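Local coordinates for beta sliding clamp (PDB 6DJ8), which probably forms a ring-shaped dimer around DNA that tethers DNA polymerases and other proteins to it and so makes them processive, at residues 13-18 against 69-74; 97-102 against 110-115; 200-205 against 383-388; 271-276 against 370-375. One frame throughout, in Å; residues are numbered along the deposited sequence.

Contact 1 (13-18 against 69-74); sequences TFFICE and ISIVSE
The Phe14 ring turns its edge to Glu74: OE2 lies in the ring plane, 3.5 Å from Phe14 CZ, and the carboxylate stands nearly upright to the ring, their planes 81° apart. Lys100 of the neighbouring strand makes a cation-pi contact with this ring, so opposite charges meet its face and its rim. Phe15 touches the other segment mostly through the root of its side chain, Phe15 CB lying 3.6 Å from Ile71 CD1, while the Phe15 side chain also packs with Ile47, Val49 and Ile101. Both phenylalanines hold CG between the backbone N and the carbonyl carbon (chi1 70° and 62°). Ile71 adopts the same crowded placement of CG1, which brings CD1 beside Phe15 and sends CG2 to Cys17 CB, 3.8 Å away. Ile16 and Val72 form an antiparallel hydrogen-bonded pair: Ile16 N reaches Val72 O at 2.8 Å, and Val72 N returns to Ile16 O at 3.0 Å, each donor in the carbonyl plane. Beyond that pair, water takes over. One molecule joins Glu74 N to Phe14 O; another accepts from Glu18 N and donates to Ser70 O, 2.8 Å from each. Thus 72-73 is a short, weakly bonded edge strand of the sheet that holds 14-18 and 98-104, joined directly to 14-18 by one hydrogen-bonded pair with a water bridge at each end; the Glu74 carboxylate probably gains some electrostatic favour from the hydrogen-lined ring rim.

Contact 2 (97-102 against 110-115); sequences KKIKIV and LEIMGE
Strands 98-104 and 109-114 form a beta hairpin of the N-terminal domain, set between strands 14-18 and 126-130 of an antiparallel sheet. Lys100 pairs with Met113 and Val102 with Glu111, each through two backbone bonds; the shortest runs from Glu111 N to Val102 O at 2.7 Å. Between them Ile101 and Ile112 make a non-hydrogen-bonded pair. Past Gly114 the ladder ends with Glu115 N bonding Lys98 O at 3.0 Å, the donor 39° above the carbonyl plane, and a water accepts from Lys98 N and donates to Glu115 O. One face is aliphatic. Ile101 and Ile112 lie alongside each other and point the same way, Ile101 CG1 4.1 Å from Ile112 CG2, while Ile101 crosses Leu110 obliquely, Ile101 CG2 3.6 Å from Leu110 CG. Helix 83-92 covers this side through Phe86, Ala89 and Val90. The other face mixes polar and apolar groups. Met113, bent at chi2 and chi3, curls its CE back to Val102 CG2, 3.9 Å away. The extended Lys100 passes Glu115 with CD 3.3 Å from OE1, but Lys100 NZ stays 4.9 Å from that oxygen; opposite charges this close may still attract. The Glu111 carboxylate bonds His126 on the next strand. The arrangement fits the DNA polymerase processivity fold, in which sheets form the outside of the ring and helices line the hole.

Contact 3 (200-205 against 383-388); sequences GHRMSI and FTHLIM
Backbone hydrogen bonds carry the pairing of strands 202-205 and 383-387. Met203 with Leu386 and Ile205 with Thr384 each exchange two, and Met388 N adds a nearly straight one to His201 O at 2.8 Å, almost along the C=O axis. The polar side-chain bond is His385 ND1 to Ser204 OG, 2.8 Å and close to the imidazole plane. CG of His385 is anti to its backbone N (chi1 -169°), which lays the ring across Met203 O, 3.5 Å from His385 CG. Ser204 OG also bonds Arg166 O and Ser170 OG, so three partners grip it. At the far side of the ring, a water bridges His385 NE2 (2.7 Å) and Arg202 NH1 (2.9 Å); Arg202 itself makes a salt bridge with Glu353. Apolar contacts are looser: Ile205 CD1 and Met203 SD each lie 4.5 Å from Leu386 CD1. The bound natural-product peptide takes backbone bonds from Gly200 and packs on His201, Met203 and Met388, at the junction of central and C-terminal domains. Because His385 ND1 donates, that nitrogen carries a proton; the nearby guanidinium would probably disfavour a second one on NE2.

Contact 4 (271-276 against 370-375); sequences IIPKEQ and GNVLKL
Pro273 and Val372 cross at about a right angle where the linker before strand 278-283 meets the approach to strand 373-376, part of the C-terminal domain of this three-domain processivity fold. The touching atoms are single tips: CG of the proline ring and CG1 of Val372, 3.8 Å apart. Val372 puts CG1 in the crowded position between its backbone N and carbonyl carbon (chi1 64°), which directs that methyl to the proline and leaves CG2 anti to the N, where Leu386 of strand 383-387 packs. Asn371 OD1 accepts a weak bond from Val372 N. Farther along, Gln276 crosses Lys374 obliquely. The glutamine is extended beyond CG, and its amide splits the work: NE2 is 3.3 Å from Val372 O, and a water joins the same two atoms, accepting from Gln276 NE2 at 2.8 Å and donating to Val372 O at 2.7 Å. Lys374 starts with CG anti to the backbone N and then bends at chi3 and chi4, so its methylenes wrap round the amide oxygen while NZ goes on to a weak hydrogen bond with Gln366. Ile271 and Val372 each pack on an apolar side chain of the bound peptide, so the contact borders the peptide site. Gln276 OE1 is buried with no polar partner in the model; it lies 3.4 Å from Lys374 CB and 3.2 Å from Lys374 CE.

The contacts form two pairs at opposite sides of the chain's centre. Contacts 1 and 2, centres about 9 Å apart, share one sheet of the N-terminal domain through neighbouring strands 14-18 and 98-104. Contacts 3 and 4, centres about 10 Å apart, share another sheet through adjacent strands 383-387 and 373-376. Between the pairs, centres lie about 48 to 59 Å apart. Contact 1 closes before contact 2 opens, and both precede the other pair; contact 3 spans central and C-terminal domains, and both segments of contact 4 fall between its own two. Sheet pairing thus builds one end domain locally, whereas 202-211 beside 383-387 makes a sheet continuous across two domains of the arc, next to the peptide site.

Contact 1 (13-18 against 69-74)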
loop_
_atom_site.group_PDB
_atom_site.type_symbol
_atom_site.label_atom_id
_atom_site.label_comp_id
_atom_site.label_asym_id
_atom_site.label_seq_id
_atom_site.Cartn_x
_atom_site.Cartn_y
_atom_site.Cartn_z
ATOM N N THR A 13 -15.515 -10.433 36.728
ATOM C CA THR A 13 -15.629 -11.031 35.397
ATOM C C THR A 13 -14.688 -10.258 34.476
ATOM O O THR A 13 -15.103 -9.371 33.728
ATOM C CB THR A 13 -17.068 -11.004 34.887
ATOM O OG1 THR A 13 -17.924 -11.585 35.872
ATOM C CG2 THR A 13 -17.187 -11.879 33.647
ATOM N N PHE A 14 -13.410 -10.621 34.516
ATOM C CA PHE A 14 -12.385 -9.890 33.784
ATOM C C PHE A 14 -11.191 -10.801 33.541
ATOM O O PHE A 14 -11.078 -11.878 34.122
ATOM C CB PHE A 14 -11.921 -8.653 34.567
ATOM C CG PHE A 14 -11.135 -8.998 35.792
ATOM C CD1 PHE A 14 -11.774 -9.145 37.014
ATOM C CD2 PHE A 14 -9.765 -9.217 35.727
ATOM C CE1 PHE A 14 -11.059 -9.477 38.154
ATOM C CE2 PHE A 14 -9.046 -9.565 36.860
ATOM C CZ PHE A 14 -9.691 -9.691 38.073
ATOM N N PHE A 15 -10.265 -10.318 32.718
ATOM C CA PHE A 15 -8.943 -10.909 32.710
ATOM C C PHE A 15 -7.927 -9.818 32.413
ATOM O O PHE A 15 -8.241 -8.809 31.779
ATOM C CB PHE A 15 -8.819 -12.063 31.708
ATOM C CG PHE A 15 -9.028 -11.663 30.295
ATOM C CD1 PHE A 15 -10.294 -11.669 29.753
ATOM C CD2 PHE A 15 -7.965 -11.285 29.497
ATOM C CE1 PHE A 15 -10.501 -11.300 28.446
ATOM C CE2 PHE A 15 -8.166 -10.921 28.201
ATOM C CZ PHE A 15 -9.442 -10.915 27.672
ATOM N N ILE A 16 -6.702 -10.048 32.878
ATOM C CA ILE A 16 -5.555 -9.198 32.603
ATOM C C ILE A 16 -4.647 -9.965 31.659
ATOM O O ILE A 16 -4.384 -11.154 31.870
ATOM C CB ILE A 16 -4.817 -8.825 33.902
ATOM C CG1 ILE A 16 -5.786 -8.160 34.902
ATOM C CG2 ILE A 16 -3.607 -7.933 33.604
ATOM C CD1 ILE A 16 -5.157 -7.796 36.222
ATOM N N CYS A 17 -4.170 -9.292 30.619
ATOM C CA CYS A 17 -3.310 -9.936 29.643
ATOM C C CYS A 17 -2.220 -8.970 29.211
ATOM O O CYS A 17 -2.280 -7.759 29.464
ATOM C CB CYS A 17 -4.095 -10.401 28.421
ATOM S SG CYS A 17 -4.850 -9.051 27.532
ATOM N N GLU A 18 -1.213 -9.525 28.559
ATOM C CA GLU A 18 -0.186 -8.717 27.921
ATOM C C GLU A 18 -0.742 -8.159 26.614
ATOM O O GLU A 18 -1.190 -8.917 25.739
ATOM C CB GLU A 18 1.074 -9.553 27.694
ATOM C CG GLU A 18 2.198 -8.840 26.978
ATOM C CD GLU A 18 3.543 -9.493 27.232
ATOM O OE1 GLU A 18 3.661 -10.253 28.221
ATOM O OE2 GLU A 18 4.480 -9.244 26.444
ATOM N N ILE A 69 -3.414 -18.363 25.437
ATOM C CA ILE A 69 -2.378 -17.546 26.048
ATOM C C ILE A 69 -2.661 -17.455 27.539
ATOM O O ILE A 69 -3.796 -17.620 27.991
ATOM C CB ILE A 69 -2.307 -16.127 25.450
ATOM C CG1 ILE A 69 -3.637 -15.402 25.661
ATOM C CG2 ILE A 69 -1.920 -16.186 23.982
ATOM C CD1 ILE A 69 -3.594 -13.903 25.268
ATOM N N SER A 70 -1.612 -17.171 28.302
ATOM C CA SER A 70 -1.732 -17.067 29.744
ATOM C C SER A 70 -2.280 -15.699 30.122
ATOM O O SER A 70 -1.907 -14.686 29.531
ATOM C CB SER A 70 -0.371 -17.286 30.398
ATOM O OG SER A 70 0.026 -18.641 30.248
ATOM N N ILE A 71 -3.174 -15.678 31.109
ATOM C CA ILE A 71 -3.790 -14.463 31.611
ATOM C C ILE A 71 -3.924 -14.584 33.123
ATOM O O ILE A 71 -3.669 -15.637 33.714
ATOM C CB ILE A 71 -5.180 -14.212 30.996
ATOM C CG1 ILE A 71 -6.061 -15.439 31.279
ATOM C CG2 ILE A 71 -5.067 -13.856 29.516
ATOM C CD1 ILE A 71 -7.504 -15.279 30.932
ATOM N N VAL A 72 -4.410 -13.508 33.735
ATOM C CA VAL A 72 -4.815 -13.495 35.136
ATOM C C VAL A 72 -6.319 -13.268 35.164
ATOM O O VAL A 72 -6.831 -12.390 34.450
ATOM C CB VAL A 72 -4.063 -12.409 35.923
ATOM C CG1 VAL A 72 -4.651 -12.249 37.330
ATOM C CG2 VAL A 72 -2.576 -12.741 35.975
ATOM N N SER A 73 -7.034 -14.075 35.947
ATOM C CA SER A 73 -8.483 -13.948 35.995
ATOM C C SER A 73 -9.002 -14.385 37.359
ATOM O O SER A 73 -8.244 -14.821 38.230
ATOM C CB SER A 73 -9.134 -14.786 34.902
ATOM O OG SER A 73 -9.060 -16.154 35.265
ATOM N N GLU A 74 -10.305 -14.270 37.535
ATOM C CA GLU A 74 -10.893 -14.746 38.782
ATOM C C GLU A 74 -12.059 -15.685 38.540
ATOM O O GLU A 74 -12.230 -16.641 39.292
ATOM C CB GLU A 74 -11.381 -13.577 39.655
ATOM C CG GLU A 74 -10.324 -12.953 40.531
ATOM C CD GLU A 74 -10.811 -11.677 41.197
ATOM O OE1 GLU A 74 -12.016 -11.590 41.526
ATOM O OE2 GLU A 74 -9.986 -10.760 41.378
HETATM O O HOH W 1 -12.549 -13.366 35.468
HETATM O O HOH W 2 -1.194 -12.303 28.250
#

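Contact 2 (97-102 against 110-115)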
loop_
_atom_site.group_PDB
_atom_site.type_symbol
_atom_site.label_atom_id
_atom_site.label_comp_id
_atom_site.label_asym_id
_atom_site.label_seq_id
_atom_site.Cartn_x
_atom_site.Cartn_y
_atom_site.Cartn_z
ATOM N N LYS A 97 1.575 -1.863 28.658
ATOM C CA LYS A 97 2.191 -3.186 28.635
ATOM C C LYS A 97 1.153 -4.281 28.893
ATOM O O LYS A 97 1.175 -5.334 28.246
ATOM C CB LYS A 97 3.320 -3.244 29.666
ATOM C CG LYS A 97 3.937 -4.619 29.829
ATOM C CD LYS A 97 5.230 -4.775 29.039
ATOM C CE LYS A 97 5.619 -6.250 28.900
ATOM N NZ LYS A 97 5.551 -6.964 30.209
ATOM N N LYS A 98 0.212 -4.025 29.802
ATOM C CA LYS A 98 -0.855 -4.950 30.161
ATOM C C LYS A 98 -2.190 -4.223 30.159
ATOM O O LYS A 98 -2.270 -3.043 30.525
ATOM C CB LYS A 98 -0.625 -5.539 31.560
ATOM C CG LYS A 98 0.669 -6.308 31.694
ATOM C CD LYS A 98 0.781 -7.022 33.031
ATOM C CE LYS A 98 1.996 -7.948 33.028
ATOM N NZ LYS A 98 2.170 -8.697 34.307
ATOM N N ILE A 99 -3.258 -4.940 29.800
ATOM C CA ILE A 99 -4.589 -4.344 29.875
ATOM C C ILE A 99 -5.509 -5.227 30.709
ATOM O O ILE A 99 -5.322 -6.445 30.812
ATOM C CB ILE A 99 -5.207 -4.094 28.485
ATOM C CG1 ILE A 99 -5.100 -5.358 27.612
ATOM C CG2 ILE A 99 -4.531 -2.925 27.796
ATOM C CD1 ILE A 99 -5.900 -5.236 26.342
ATOM N N LYS A 100 -6.510 -4.594 31.313
ATOM C CA LYS A 100 -7.553 -5.278 32.060
ATOM C C LYS A 100 -8.811 -5.217 31.208
ATOM O O LYS A 100 -9.248 -4.128 30.813
ATOM C CB LYS A 100 -7.769 -4.623 33.431
ATOM C CG LYS A 100 -8.804 -5.318 34.329
ATOM C CD LYS A 100 -8.807 -4.720 35.758
ATOM C CE LYS A 100 -9.796 -5.442 36.678
ATOM N NZ LYS A 100 -9.961 -4.780 38.018
ATOM N N ILE A 101 -9.382 -6.375 30.905
ATOM C CA ILE A 101 -10.571 -6.464 30.074
ATOM C C ILE A 101 -11.705 -6.958 30.958
ATOM O O ILE A 101 -11.626 -8.053 31.514
ATOM C CB ILE A 101 -10.336 -7.386 28.874
ATOM C CG1 ILE A 101 -9.217 -6.788 27.996
ATOM C CG2 ILE A 101 -11.623 -7.587 28.109
ATOM C CD1 ILE A 101 -8.789 -7.650 26.799
ATOM N N VAL A 102 -12.751 -6.149 31.090
ATOM C CA VAL A 102 -13.868 -6.412 31.985
ATOM C C VAL A 102 -15.075 -6.729 31.122
ATOM O O VAL A 102 -15.350 -6.015 30.153
ATOM C CB VAL A 102 -14.157 -5.207 32.900
ATOM C CG1 VAL A 102 -15.359 -5.496 33.798
ATOM C CG2 VAL A 102 -12.936 -4.855 33.730
ATOM N N LEU A 110 -17.607 -5.009 26.581
ATOM C CA LEU A 110 -16.287 -5.195 27.148
ATOM C C LEU A 110 -15.786 -3.809 27.532
ATOM O O LEU A 110 -15.869 -2.879 26.727
ATOM C CB LEU A 110 -15.371 -5.845 26.120
ATOM C CG LEU A 110 -14.787 -7.212 26.450
ATOM C CD1 LEU A 110 -15.894 -8.183 26.704
ATOM C CD2 LEU A 110 -13.959 -7.666 25.253
ATOM N N GLU A 111 -15.346 -3.649 28.771
ATOM C CA GLU A 111 -14.788 -2.390 29.235
ATOM C C GLU A 111 -13.303 -2.650 29.403
ATOM O O GLU A 111 -12.909 -3.584 30.111
ATOM C CB GLU A 111 -15.425 -1.947 30.550
ATOM C CG GLU A 111 -16.931 -2.178 30.593
ATOM C CD GLU A 111 -17.727 -0.893 30.611
ATOM O OE1 GLU A 111 -17.112 0.195 30.563
ATOM O OE2 GLU A 111 -18.971 -0.969 30.679
ATOM N N ILE A 112 -12.483 -1.833 28.752
ATOM C CA ILE A 112 -11.051 -2.062 28.694
ATOM C C ILE A 112 -10.349 -0.849 29.275
ATOM O O ILE A 112 -10.699 0.299 28.963
ATOM C CB ILE A 112 -10.592 -2.336 27.252
ATOM C CG1 ILE A 112 -11.485 -3.415 26.627
ATOM C CG2 ILE A 112 -9.133 -2.718 27.223
ATOM C CD1 ILE A 112 -11.014 -3.922 25.250
ATOM N N MET A 113 -9.370 -1.109 30.127
ATOM C CA MET A 113 -8.586 -0.067 30.751
ATOM C C MET A 113 -7.166 -0.587 30.828
ATOM O O MET A 113 -6.925 -1.800 30.759
ATOM C CB MET A 113 -9.142 0.295 32.143
ATOM C CG MET A 113 -9.160 -0.895 33.108
ATOM S SD MET A 113 -10.689 -1.027 34.075
ATOM C CE MET A 113 -11.888 -1.216 32.750
ATOM N N GLY A 114 -6.212 0.331 30.936
ATOM C CA GLY A 114 -4.844 -0.097 31.144
ATOM C C GLY A 114 -4.724 -0.712 32.519
ATOM O O GLY A 114 -5.303 -0.207 33.489
ATOM N N GLU A 115 -4.040 -1.852 32.607
ATOM C CA GLU A 115 -3.762 -2.467 33.903
ATOM C C GLU A 115 -2.457 -1.853 34.368
ATOM O O GLU A 115 -1.370 -2.379 34.127
ATOM C CB GLU A 115 -3.706 -3.988 33.840
ATOM C CG GLU A 115 -3.425 -4.644 35.195
ATOM C CD GLU A 115 -4.378 -4.195 36.316
ATOM O OE1 GLU A 115 -5.571 -3.923 36.048
ATOM O OE2 GLU A 115 -3.922 -4.114 37.477
HETATM O O HOH W 3 0.716 -2.094 31.765
#

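Contact 3 (200-205 against 383-388)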
loop_
_atom_site.group_PDB
_atom_site.type_symbol
_atom_site.label_atom_id
_atom_site.label_comp_id
_atom_site.label_asym_id
_atom_site.label_seq_id
_atom_site.Cartn_x
_atom_site.Cartn_y
_atom_site.Cartn_z
ATOM N N GLY A 200 -4.328 -26.944 -13.045
ATOM C CA GLY A 200 -4.521 -27.418 -14.392
ATOM C C GLY A 200 -3.483 -26.938 -15.382
ATOM O O GLY A 200 -3.349 -27.530 -16.456
ATOM N N HIS A 201 -2.759 -25.877 -15.066
ATOM C CA HIS A 201 -1.767 -25.336 -15.979
ATOM C C HIS A 201 -0.356 -25.335 -15.424
ATOM O O HIS A 201 0.603 -25.471 -16.195
ATOM C CB HIS A 201 -2.189 -23.918 -16.370
ATOM C CG HIS A 201 -3.502 -23.890 -17.081
ATOM N ND1 HIS A 201 -4.707 -23.911 -16.412
ATOM C CD2 HIS A 201 -3.803 -23.860 -18.399
ATOM C CE1 HIS A 201 -5.694 -23.912 -17.288
ATOM N NE2 HIS A 201 -5.173 -23.866 -18.501
ATOM N N ARG A 202 -0.209 -25.200 -14.112
ATOM C CA ARG A 202 1.067 -25.275 -13.435
ATOM C C ARG A 202 0.868 -26.149 -12.204
ATOM O O ARG A 202 -0.244 -26.248 -11.671
ATOM C CB ARG A 202 1.611 -23.877 -13.080
ATOM C CG ARG A 202 0.577 -22.869 -12.521
ATOM C CD ARG A 202 0.467 -22.945 -11.008
ATOM N NE ARG A 202 -0.383 -21.866 -10.459
ATOM C CZ ARG A 202 0.058 -20.638 -10.212
ATOM N NH1 ARG A 202 1.336 -20.338 -10.471
ATOM N NH2 ARG A 202 -0.764 -19.702 -9.715
ATOM N N MET A 203 1.946 -26.803 -11.771
ATOM C CA MET A 203 1.831 -27.827 -10.748
ATOM C C MET A 203 3.112 -27.905 -9.932
ATOM O O MET A 203 4.214 -27.886 -10.489
ATOM C CB MET A 203 1.541 -29.213 -11.380
ATOM C CG MET A 203 1.765 -30.377 -10.406
ATOM S SD MET A 203 1.487 -32.024 -11.173
ATOM C CE MET A 203 -0.239 -31.928 -11.533
ATOM N N SER A 204 2.956 -28.029 -8.615
ATOM C CA SER A 204 4.058 -28.289 -7.696
ATOM C C SER A 204 3.964 -29.711 -7.130
ATOM O O SER A 204 2.869 -30.209 -6.840
ATOM C CB SER A 204 4.067 -27.254 -6.572
ATOM O OG SER A 204 4.553 -25.981 -7.040
ATOM N N ILE A 205 5.116 -30.364 -7.005
ATOM C CA ILE A 205 5.251 -31.695 -6.417
ATOM C C ILE A 205 6.382 -31.653 -5.401
ATOM O O ILE A 205 7.535 -31.395 -5.768
ATOM C CB ILE A 205 5.546 -32.764 -7.485
ATOM C CG1 ILE A 205 4.411 -32.819 -8.501
ATOM C CG2 ILE A 205 5.746 -34.125 -6.829
ATOM C CD1 ILE A 205 4.836 -33.264 -9.843
ATOM N N PHE A 383 11.697 -31.523 -5.063
ATOM C CA PHE A 383 10.781 -30.498 -5.545
ATOM C C PHE A 383 10.786 -30.445 -7.066
ATOM O O PHE A 383 11.850 -30.357 -7.692
ATOM C CB PHE A 383 11.137 -29.141 -4.945
ATOM C CG PHE A 383 10.287 -28.014 -5.443
ATOM C CD1 PHE A 383 8.906 -28.112 -5.454
ATOM C CD2 PHE A 383 10.874 -26.842 -5.869
ATOM C CE1 PHE A 383 8.127 -27.058 -5.905
ATOM C CE2 PHE A 383 10.108 -25.784 -6.309
ATOM C CZ PHE A 383 8.734 -25.889 -6.332
ATOM N N THR A 384 9.593 -30.485 -7.653
ATOM C CA THR A 384 9.410 -30.312 -9.090
ATOM C C THR A 384 8.272 -29.338 -9.328
ATOM O O THR A 384 7.216 -29.451 -8.694
ATOM C CB THR A 384 9.104 -31.651 -9.773
ATOM O OG1 THR A 384 10.229 -32.505 -9.632
ATOM C CG2 THR A 384 8.802 -31.462 -11.237
ATOM N N HIS A 385 8.480 -28.388 -10.236
ATOM C CA HIS A 385 7.416 -27.503 -10.687
ATOM C C HIS A 385 7.293 -27.575 -12.203
ATOM O O HIS A 385 8.289 -27.449 -12.931
ATOM C CB HIS A 385 7.634 -26.057 -10.245
ATOM C CG HIS A 385 6.434 -25.192 -10.466
ATOM N ND1 HIS A 385 5.345 -25.186 -9.614
ATOM C CD2 HIS A 385 6.127 -24.345 -11.479
ATOM C CE1 HIS A 385 4.440 -24.340 -10.075
ATOM N NE2 HIS A 385 4.891 -23.812 -11.202
ATOM N N LEU A 386 6.068 -27.769 -12.664
ATOM C CA LEU A 386 5.746 -27.925 -14.071
ATOM C C LEU A 386 4.859 -26.775 -14.504
ATOM O O LEU A 386 3.963 -26.363 -13.759
ATOM C CB LEU A 386 5.039 -29.257 -14.327
ATOM C CG LEU A 386 5.747 -30.522 -13.831
ATOM C CD1 LEU A 386 4.867 -31.761 -14.060
ATOM C CD2 LEU A 386 7.116 -30.720 -14.515
ATOM N N ILE A 387 5.109 -26.267 -15.706
ATOM C CA ILE A 387 4.306 -25.211 -16.299
ATOM C C ILE A 387 3.993 -25.613 -17.730
ATOM O O ILE A 387 4.912 -25.855 -18.525
ATOM C CB ILE A 387 5.025 -23.848 -16.264
ATOM C CG1 ILE A 387 5.390 -23.474 -14.826
ATOM C CG2 ILE A 387 4.148 -22.779 -16.897
ATOM C CD1 ILE A 387 6.295 -22.250 -14.711
ATOM N N MET A 388 2.713 -25.683 -18.058
ATOM C CA MET A 388 2.334 -25.979 -19.433
ATOM C C MET A 388 2.568 -24.738 -20.290
ATOM O O MET A 388 2.213 -23.625 -19.877
ATOM C CB MET A 388 0.875 -26.438 -19.517
ATOM C CG MET A 388 0.496 -27.079 -20.851
ATOM S SD MET A 388 1.351 -28.639 -21.190
ATOM C CE MET A 388 0.642 -29.135 -22.768
HETATM O O HOH W 4 3.608 -21.524 -11.738
#

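Contact 4 (271-276 against 370-375)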
loop_
_atom_site.group_PDB
_atom_site.type_symbol
_atom_site.label_atom_id
_atom_site.label_comp_id
_atom_site.label_asym_id
_atom_site.label_seq_id
_atom_site.Cartn_x
_atom_site.Cartn_y
_atom_site.Cartn_z
ATOM N N ILE A 271 1.532 -37.138 -15.887
ATOM C CA ILE A 271 2.057 -36.000 -16.645
ATOM C C ILE A 271 3.513 -35.682 -16.321
ATOM O O ILE A 271 4.109 -34.825 -16.992
ATOM C CB ILE A 271 1.204 -34.727 -16.455
ATOM C CG1 ILE A 271 1.551 -34.029 -15.138
ATOM C CG2 ILE A 271 -0.271 -35.069 -16.511
ATOM C CD1 ILE A 271 0.855 -32.652 -14.961
ATOM N N ILE A 272 4.102 -36.331 -15.322
ATOM C CA ILE A 272 5.512 -36.125 -14.997
ATOM C C ILE A 272 6.373 -36.596 -16.164
ATOM O O ILE A 272 6.302 -37.768 -16.550
ATOM C CB ILE A 272 5.883 -36.841 -13.686
ATOM C CG1 ILE A 272 5.089 -36.227 -12.516
ATOM C CG2 ILE A 272 7.395 -36.828 -13.460
ATOM C CD1 ILE A 272 4.968 -37.123 -11.287
ATOM N N PRO A 273 7.191 -35.729 -16.756
ATOM C CA PRO A 273 8.052 -36.177 -17.852
ATOM C C PRO A 273 9.147 -37.085 -17.322
ATOM O O PRO A 273 9.684 -36.876 -16.233
ATOM C CB PRO A 273 8.628 -34.882 -18.460
ATOM C CG PRO A 273 8.361 -33.749 -17.449
ATOM C CD PRO A 273 7.456 -34.331 -16.387
ATOM N N LYS A 274 9.468 -38.112 -18.105
ATOM C CA LYS A 274 10.475 -39.071 -17.671
ATOM C C LYS A 274 11.873 -38.542 -17.970
ATOM O O LYS A 274 12.681 -38.333 -17.058
ATOM C CB LYS A 274 10.239 -40.427 -18.344
ATOM N N GLU A 275 12.165 -38.307 -19.245
ATOM C CA GLU A 275 13.438 -37.760 -19.688
ATOM C C GLU A 275 13.142 -36.616 -20.644
ATOM O O GLU A 275 12.310 -36.759 -21.546
ATOM C CB GLU A 275 14.307 -38.824 -20.382
ATOM N N GLN A 276 13.798 -35.480 -20.442
ATOM C CA GLN A 276 13.547 -34.301 -21.261
ATOM C C GLN A 276 14.787 -33.947 -22.061
ATOM O O GLN A 276 15.893 -33.893 -21.514
ATOM C CB GLN A 276 13.106 -33.136 -20.402
ATOM C CG GLN A 276 11.787 -33.442 -19.754
ATOM C CD GLN A 276 11.354 -32.345 -18.874
ATOM O OE1 GLN A 276 11.989 -32.063 -17.861
ATOM N NE2 GLN A 276 10.285 -31.670 -19.268
ATOM N N GLY A 370 7.617 -28.556 -27.330
ATOM C CA GLY A 370 6.153 -28.472 -27.314
ATOM C C GLY A 370 5.564 -29.181 -26.127
ATOM O O GLY A 370 4.377 -29.471 -26.165
ATOM N N ASN A 371 6.368 -29.464 -25.113
ATOM C CA ASN A 371 5.771 -30.119 -23.928
ATOM C C ASN A 371 5.981 -29.290 -22.660
ATOM O O ASN A 371 6.587 -28.231 -22.741
ATOM C CB ASN A 371 6.153 -31.585 -23.807
ATOM C CG ASN A 371 4.917 -32.432 -23.972
ATOM O OD1 ASN A 371 4.167 -32.623 -23.020
ATOM N ND2 ASN A 371 4.652 -32.855 -25.197
ATOM N N VAL A 372 5.529 -29.826 -21.531
ATOM C CA VAL A 372 5.592 -29.179 -20.236
ATOM C C VAL A 372 7.015 -28.733 -19.927
ATOM O O VAL A 372 7.986 -29.460 -20.158
ATOM C CB VAL A 372 5.051 -30.147 -19.167
ATOM C CG1 VAL A 372 5.940 -31.376 -19.070
ATOM C CG2 VAL A 372 4.960 -29.484 -17.858
ATOM N N LEU A 373 7.123 -27.532 -19.378
ATOM C CA LEU A 373 8.371 -27.005 -18.851
ATOM C C LEU A 373 8.530 -27.465 -17.407
ATOM O O LEU A 373 7.596 -27.347 -16.605
ATOM C CB LEU A 373 8.358 -25.476 -18.927
ATOM C CG LEU A 373 9.667 -24.721 -19.051
ATOM C CD1 LEU A 373 10.264 -25.015 -20.397
ATOM C CD2 LEU A 373 9.431 -23.230 -18.889
ATOM N N LYS A 374 9.703 -27.986 -17.074
ATOM C CA LYS A 374 9.982 -28.461 -15.727
ATOM C C LYS A 374 11.023 -27.573 -15.072
ATOM O O LYS A 374 12.092 -27.328 -15.647
ATOM C CB LYS A 374 10.465 -29.909 -15.729
ATOM C CG LYS A 374 10.902 -30.398 -14.352
ATOM C CD LYS A 374 11.071 -31.924 -14.347
ATOM C CE LYS A 374 12.501 -32.334 -14.670
ATOM N NZ LYS A 374 13.495 -31.705 -13.758
ATOM N N LEU A 375 10.698 -27.080 -13.883
ATOM C CA LEU A 375 11.592 -26.256 -13.087
ATOM C C LEU A 375 12.022 -27.015 -11.850
ATOM O O LEU A 375 11.177 -27.567 -11.141
ATOM C CB LEU A 375 10.913 -24.953 -12.649
ATOM C CG LEU A 375 10.788 -23.765 -13.589
ATOM C CD1 LEU A 375 10.281 -24.181 -14.935
ATOM C CD2 LEU A 375 9.852 -22.666 -12.936
HETATM O O HOH W 5 8.538 -31.744 -21.443
#